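4-alpha-glucanotransferase (Corynebacterium glutamicum, PDB 5B68) is an amylomaltase, or disproportionating enzyme, built on a TIM-barrel glucanotransferase domain with a beta-sandwich domain toward the N-terminus. Local coordinates at residues A[624-627]-A[628-631]. Residues are numbered along the deposited sequence; the frame is centred on the assembly and turned at random.
Sequences RGEL and AELL
With CG anti to its own carbonyl carbon (chi1 -50°) and the chain extended beyond it, Glu629 reaches back from the first turn of a helix to the backbone of Glu626, the N-cap residue. There OE1 accepts the N-H of Glu626 through its anti lone pair, in a nearly straight bond of 2.9 Å from N to OE1, the N3-to-N-cap half of a capping box. Glutamate suits this third position after the N-cap: its side chain spans the return, and its negative charge probably interacts favourably with the helix N-terminus. The carboxylate of Glu626 takes no part in this bond, and its plane stands almost perpendicular to that of Glu629. Gly625 precedes the cap with a positive phi of 128°, a backbone shape that suits glycine, which has no side chain to clash with the carbonyl O before it. Regular helical bonding starts with Leu630 N to Glu626 O at 3.1 Å, followed by Leu631 N to Leu627 O at 2.9 Å. One turn apart, Leu627 and Leu631 meet through branched apolar ends, CD2 to CD1 at 3.7 Å, and both touch helix 565-569. NH1 of Arg624 hydrogen-bonds to Gln598 of helix 587-607, whose Leu602 touches Leu630; small Ala628 packs on Leu695 of helix 694-702.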
loop_
_atom_site.group_PDB
_atom_site.type_symbol
_atom_site.label_atom_id
_atom_site.label_comp_id
_atom_site.label_asym_id
_atom_site.label_seq_id
_atom_site.Cartn_x
_atom_site.Cartn_y
_atom_site.Cartn_z
ATOM N N ARG A 624 -8.722 31.713 -19.645
ATOM C CA ARG A 624 -7.758 30.711 -20.185
ATOM C C ARG A 624 -8.444 29.621 -21.039
ATOM O O ARG A 624 -7.765 28.803 -21.661
ATOM C CB ARG A 624 -6.967 30.062 -19.017
ATOM C CG ARG A 624 -6.143 31.083 -18.216
ATOM C CD ARG A 624 -5.537 30.582 -16.901
ATOM N NE ARG A 624 -6.537 29.890 -16.099
ATOM C CZ ARG A 624 -6.254 28.978 -15.149
ATOM N NH1 ARG A 624 -5.017 28.660 -14.855
ATOM N NH2 ARG A 624 -7.225 28.420 -14.493
ATOM N N GLY A 625 -9.773 29.662 -21.103
ATOM C CA GLY A 625 -10.567 28.699 -21.858
ATOM C C GLY A 625 -11.625 28.146 -20.952
ATOM O O GLY A 625 -11.555 28.323 -19.733
ATOM N N GLU A 626 -12.561 27.421 -21.536
ATOM C CA GLU A 626 -13.604 26.744 -20.801
ATOM C C GLU A 626 -13.018 25.571 -20.022
ATOM O O GLU A 626 -12.015 25.030 -20.406
ATOM C CB GLU A 626 -14.622 26.185 -21.773
ATOM C CG GLU A 626 -15.264 27.207 -22.666
ATOM C CD GLU A 626 -16.601 27.608 -22.131
ATOM O OE1 GLU A 626 -16.625 28.315 -21.107
ATOM O OE2 GLU A 626 -17.620 27.199 -22.714
ATOM N N LEU A 627 -13.701 25.139 -18.976
ATOM C CA LEU A 627 -13.177 24.078 -18.148
ATOM C C LEU A 627 -12.913 22.849 -18.992
ATOM O O LEU A 627 -11.852 22.278 -18.912
ATOM C CB LEU A 627 -14.232 23.709 -17.107
ATOM C CG LEU A 627 -13.897 22.902 -15.853
ATOM C CD1 LEU A 627 -14.814 21.723 -15.630
ATOM C CD2 LEU A 627 -12.444 22.498 -15.763
ATOM N N ALA A 628 -13.846 22.493 -19.857
ATOM C CA ALA A 628 -13.685 21.312 -20.687
ATOM C C ALA A 628 -12.471 21.422 -21.597
ATOM O O ALA A 628 -11.788 20.457 -21.821
ATOM C CB ALA A 628 -14.941 21.026 -21.491
ATOM N N GLU A 629 -12.225 22.600 -22.141
ATOM C CA GLU A 629 -11.059 22.781 -22.992
ATOM C C GLU A 629 -9.737 22.585 -22.240
ATOM O O GLU A 629 -8.808 22.015 -22.746
ATOM C CB GLU A 629 -11.109 24.135 -23.695
ATOM C CG GLU A 629 -12.443 24.399 -24.372
ATOM C CD GLU A 629 -12.516 25.758 -25.040
ATOM O OE1 GLU A 629 -12.388 26.778 -24.361
ATOM O OE2 GLU A 629 -12.696 25.792 -26.259
ATOM N N LEU A 630 -9.684 23.073 -21.020
ATOM C CA LEU A 630 -8.475 22.949 -20.198
ATOM C C LEU A 630 -8.284 21.493 -19.781
ATOM O O LEU A 630 -7.189 20.986 -19.895
ATOM C CB LEU A 630 -8.573 23.868 -19.006
ATOM C CG LEU A 630 -8.499 25.352 -19.379
ATOM C CD1 LEU A 630 -9.010 26.196 -18.242
ATOM C CD2 LEU A 630 -7.115 25.751 -19.759
ATOM N N LEU A 631 -9.359 20.848 -19.351
ATOM C CA LEU A 631 -9.301 19.406 -19.090
ATOM C C LEU A 631 -8.831 18.612 -20.276
ATOM O O LEU A 631 -7.984 17.753 -20.188
ATOM C CB LEU A 631 -10.652 18.911 -18.657
ATOM C CG LEU A 631 -11.079 19.333 -17.279
ATOM C CD1 LEU A 631 -12.521 19.046 -17.098
ATOM C CD2 LEU A 631 -10.221 18.649 -16.186
#